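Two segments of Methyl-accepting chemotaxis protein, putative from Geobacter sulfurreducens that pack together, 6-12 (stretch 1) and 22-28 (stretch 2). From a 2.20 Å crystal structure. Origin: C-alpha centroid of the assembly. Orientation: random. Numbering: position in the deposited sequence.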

ATOM      1  N   GLN A   6      -7.539 -25.840  -9.577  1.00 60.76           N
ATOM      2  CA  GLN A   6      -6.626 -26.980  -9.250  1.00 60.01           C
ATOM      3  C   GLN A   6      -5.156 -26.496  -9.315  1.00 59.82           C
ATOM      4  O   GLN A   6      -4.191 -27.278  -9.285  1.00 60.13           O
ATOM      5  CB  GLN A   6      -6.907 -28.118 -10.228  1.00 60.13           C
ATOM      6  CG  GLN A   6      -5.887 -29.241 -10.266  1.00 61.73           C
ATOM      7  CD  GLN A   6      -5.932 -29.996 -11.587  1.00 64.80           C
ATOM      8  OE1 GLN A   6      -5.551 -29.462 -12.644  1.00 63.91           O
ATOM      9  NE2 GLN A   6      -6.395 -31.254 -11.536  1.00 62.86           N
ATOM     10  N   ILE A   7      -4.986 -25.181  -9.355  1.00 58.99           N
ATOM     11  CA  ILE A   7      -3.677 -24.596  -9.657  1.00 57.91           C
ATOM     12  C   ILE A   7      -2.675 -24.488  -8.486  1.00 56.49           C
ATOM     13  O   ILE A   7      -1.497 -24.238  -8.724  1.00 56.42           O
ATOM     14  CB  ILE A   7      -3.800 -23.216 -10.416  1.00 58.00           C
ATOM     15  CG1 ILE A   7      -4.503 -22.178  -9.540  1.00 56.73           C
ATOM     16  CG2 ILE A   7      -4.439 -23.384 -11.843  1.00 58.68           C
ATOM     17  CD1 ILE A   7      -3.527 -21.450  -8.657  1.00 54.77           C
ATOM     18  N   SER A   8      -3.122 -24.628  -7.239  1.00 54.65           N
ATOM     19  CA  SER A   8      -2.170 -24.626  -6.122  1.00 53.02           C
ATOM     20  C   SER A   8      -1.389 -25.940  -6.209  1.00 52.13           C
ATOM     21  O   SER A   8      -0.153 -26.008  -5.967  1.00 51.53           O
ATOM     22  CB  SER A   8      -2.878 -24.488  -4.772  1.00 53.05           C
ATOM     23  OG  SER A   8      -1.956 -24.622  -3.694  1.00 53.18           O
ATOM     24  N   SER A   9      -2.142 -26.968  -6.597  1.00 50.40           N
ATOM     25  CA  SER A   9      -1.629 -28.298  -6.850  1.00 48.94           C
ATOM     26  C   SER A   9      -0.595 -28.315  -8.013  1.00 46.69           C
ATOM     27  O   SER A   9       0.461 -28.941  -7.896  1.00 47.29           O
ATOM     28  CB  SER A   9      -2.808 -29.241  -7.117  1.00 48.85           C
ATOM     29  OG  SER A   9      -2.337 -30.547  -7.341  1.00 51.21           O
ATOM     30  N   ARG A  10      -0.884 -27.621  -9.102  1.00 43.44           N
ATOM     31  CA  ARG A  10       0.006 -27.632 -10.267  1.00 41.55           C
ATOM     32  C   ARG A  10       1.280 -26.785 -10.101  1.00 38.54           C
ATOM     33  O   ARG A  10       2.317 -27.069 -10.688  1.00 35.93           O
ATOM     34  CB  ARG A  10      -0.771 -27.225 -11.500  1.00 41.92           C
ATOM     35  CG  ARG A  10      -1.312 -28.468 -12.179  1.00 46.33           C
ATOM     36  CD  ARG A  10      -2.727 -28.321 -12.677  1.00 49.72           C
ATOM     37  NE  ARG A  10      -2.911 -27.246 -13.630  1.00 54.99           N
ATOM     38  CZ  ARG A  10      -3.928 -26.380 -13.571  1.00 59.84           C
ATOM     39  NH1 ARG A  10      -4.850 -26.502 -12.598  1.00 61.02           N
ATOM     40  NH2 ARG A  10      -4.045 -25.406 -14.484  1.00 55.47           N
ATOM     41  N   ILE A  11       1.173 -25.745  -9.283  1.00 36.59           N
ATOM     42  CA  ILE A  11       2.311 -24.893  -8.967  1.00 35.14           C
ATOM     43  C   ILE A  11       3.348 -25.808  -8.295  1.00 34.43           C
ATOM     44  O   ILE A  11       4.478 -25.960  -8.767  1.00 32.71           O
ATOM     45  CB  ILE A  11       1.862 -23.678  -8.093  1.00 34.43           C
ATOM     46  CG1 ILE A  11       1.117 -22.678  -8.999  1.00 35.90           C
ATOM     47  CG2 ILE A  11       3.042 -23.056  -7.353  1.00 32.19           C
ATOM     48  CD1 ILE A  11       0.391 -21.551  -8.263  1.00 38.44           C
ATOM     49  N   GLN A  12       2.873 -26.451  -7.232  1.00 34.82           N
ATOM     50  CA  GLN A  12       3.539 -27.451  -6.435  1.00 35.65           C
ATOM     51  C   GLN A  12       4.374 -28.429  -7.269  1.00 34.16           C
ATOM     52  O   GLN A  12       5.519 -28.722  -6.940  1.00 33.19           O
ATOM     53  CB  GLN A  12       2.434 -28.171  -5.671  1.00 36.33           C
ATOM     54  CG  GLN A  12       2.738 -28.635  -4.238  1.00 43.28           C
ATOM     55  CD  GLN A  12       3.079 -27.512  -3.231  1.00 49.12           C
ATOM     56  OE1 GLN A  12       2.285 -27.233  -2.324  1.00 51.08           O
ATOM     57  NE2 GLN A  12       4.282 -26.912  -3.357  1.00 49.91           N
ATOM     58  N   ARG A  22       3.317 -18.315 -14.996  1.00 22.05           N
ATOM     59  CA  ARG A  22       2.244 -18.453 -15.951  1.00 25.51           C
ATOM     60  C   ARG A  22       0.958 -19.052 -15.326  1.00 25.75           C
ATOM     61  O   ARG A  22      -0.142 -18.507 -15.503  1.00 26.01           O
ATOM     62  CB  ARG A  22       2.700 -19.154 -17.240  1.00 24.76           C
ATOM     63  CG  ARG A  22       3.608 -18.283 -18.121  1.00 26.20           C
ATOM     64  CD  ARG A  22       3.882 -18.915 -19.504  1.00 31.94           C
ATOM     65  NE  ARG A  22       4.361 -20.290 -19.369  1.00 35.70           N
ATOM     66  CZ  ARG A  22       5.646 -20.680 -19.370  1.00 39.38           C
ATOM     67  NH1 ARG A  22       6.650 -19.817 -19.538  1.00 37.31           N
ATOM     68  NH2 ARG A  22       5.926 -21.968 -19.204  1.00 40.83           N
ATOM     69  N   LEU A  23       1.119 -20.080 -14.515  1.00 26.31           N
ATOM     70  CA  LEU A  23       0.007 -20.731 -13.808  1.00 26.00           C
ATOM     71  C   LEU A  23      -0.641 -19.854 -12.766  1.00 25.62           C
ATOM     72  O   LEU A  23      -1.885 -19.899 -12.580  1.00 25.74           O
ATOM     73  CB  LEU A  23       0.490 -21.979 -13.089  1.00 25.84           C
ATOM     74  CG  LEU A  23       0.813 -23.230 -13.895  1.00 28.59           C
ATOM     75  CD1 LEU A  23       1.743 -24.169 -13.040  1.00 27.00           C
ATOM     76  CD2 LEU A  23      -0.525 -23.979 -14.333  1.00 25.98           C
ATOM     77  N   CYS A  24       0.168 -19.064 -12.053  1.00 23.66           N
ATOM     78  CA  CYS A  24      -0.420 -18.034 -11.215  1.00 22.88           C
ATOM     79  C   CYS A  24      -1.318 -17.066 -12.009  1.00 21.48           C
ATOM     80  O   CYS A  24      -2.374 -16.641 -11.507  1.00 21.59           O
ATOM     81  CB  CYS A  24       0.655 -17.206 -10.514  1.00 23.51           C
ATOM     82  SG  CYS A  24       1.364 -18.037  -9.105  1.00 25.95           S
ATOM     83  N   ALA A  25      -0.872 -16.671 -13.186  1.00 19.03           N
ATOM     84  CA  ALA A  25      -1.574 -15.671 -13.951  1.00 21.07           C
ATOM     85  C   ALA A  25      -2.839 -16.349 -14.539  1.00 22.68           C
ATOM     86  O   ALA A  25      -3.949 -15.805 -14.471  1.00 22.53           O
ATOM     87  CB  ALA A  25      -0.702 -15.136 -15.018  1.00 20.91           C
ATOM     88  N   GLU A  26      -2.680 -17.577 -15.047  1.00 24.65           N
ATOM     89  CA  GLU A  26      -3.830 -18.434 -15.400  1.00 26.01           C
ATOM     90  C   GLU A  26      -4.880 -18.502 -14.351  1.00 25.08           C
ATOM     91  O   GLU A  26      -6.034 -18.185 -14.636  1.00 26.37           O
ATOM     92  CB  GLU A  26      -3.425 -19.831 -15.911  1.00 26.08           C
ATOM     93  CG  GLU A  26      -2.815 -19.695 -17.347  1.00 34.06           C
ATOM     94  CD  GLU A  26      -2.194 -21.006 -17.974  1.00 43.53           C
ATOM     95  OE1 GLU A  26      -1.398 -20.864 -18.960  1.00 44.75           O
ATOM     96  OE2 GLU A  26      -2.521 -22.141 -17.524  1.00 44.16           O
ATOM     97  N   GLY A  27      -4.495 -18.813 -13.122  1.00 24.66           N
ATOM     98  CA  GLY A  27      -5.470 -18.997 -12.052  1.00 23.46           C
ATOM     99  C   GLY A  27      -6.232 -17.722 -11.761  1.00 24.10           C
ATOM    100  O   GLY A  27      -7.488 -17.747 -11.603  1.00 24.33           O
ATOM    101  N   LEU A  28      -5.502 -16.602 -11.690  1.00 21.49           N
ATOM    102  CA  LEU A  28      -6.115 -15.321 -11.358  1.00 21.69           C
ATOM    103  C   LEU A  28      -7.109 -14.954 -12.432  1.00 22.07           C
ATOM    104  O   LEU A  28      -8.141 -14.394 -12.097  1.00 22.44           O
ATOM    105  CB  LEU A  28      -5.126 -14.147 -11.227  1.00 20.55           C
ATOM    106  CG  LEU A  28      -4.440 -13.905  -9.877  1.00 24.07           C
ATOM    107  CD1 LEU A  28      -3.231 -12.821  -9.916  1.00 20.81           C
ATOM    108  CD2 LEU A  28      -5.502 -13.519  -8.794  1.00 21.81           C
TER

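The two stretches form an antiparallel helix pair, with axes at 176° and a closest approach of 9.8 Å. No hydrogen bond crosses between them; the contact rests on apolar packing and buries 290 Å² in total. Stretch 1 contributes Ile 7, Arg 10 and Ile 11, whose i, i+3, i+4 spacing places them along one side of the helix, and these meet Leu 23, Cys 24 and Gly 27, spaced i, i+1, i+4.

Leu 23 gives up the most surface, 88 Å². Its CA-to-CB bond points toward stretch 1, and the m,t rotamer (chi1 -74°, chi2 160°), common for leucine in helices, carries its two methyls to the neighbouring helix. CD1 of Leu 23 lies 3.8 Å from the backbone O of Arg 10 and 4.1 Å from the N of Ile 11, so this methyl rests against the main chain itself. CD2 of Leu 23 lies 3.8 Å from NH2 of Arg 10, approaching the guanidinium obliquely.

Arg 10 is less regular. Its chi1 of -92° and chi2 of 138° both fall between wells, and with chi3 at 59° the chain bends so that the guanidinium lies beside Leu 23 while NH1 of Arg 10 comes within 3.0 Å of OE1 of Gln 6. The t,t conformation of Gln 6 extends its amide to that position, although Gln 6 itself does not touch stretch 2.

Ile 11 starts sideways to the partner helix, but chi1 of -75° and chi2 of 169° (m,t) bring the end of its side chain nearer. CG1 of Ile 11 packs 4.2 Å from CB of Leu 23, and CD1 of Ile 11 reaches 3.7 Å from SG of Cys 24. The CA-to-CB bond of Cys 24 points away from stretch 1, yet its m rotamer leaves the sulfur within reach of this methyl. Both residues are buried.

The nearest pair of CA atoms is that of Ile 7 and Gly 27, 6.3 Å apart. Ile 7 adopts p,p (chi1 63°, chi2 87°), unlike the m,t of Ile 11, and its CG1 sits 4.2 Å from CA of Gly 27. The absence of a side chain at Gly 27 makes room for this arrangement: an ideal CB there would point toward stretch 1 and lie only 3.0 Å from CG1 of Ile 7, a clash. CG2 of Ile 7 has a looser contact, 4.4 Å from the O of Leu 23, a carbonyl already engaged within its own helix by the N of Gly 27 at 2.9 Å.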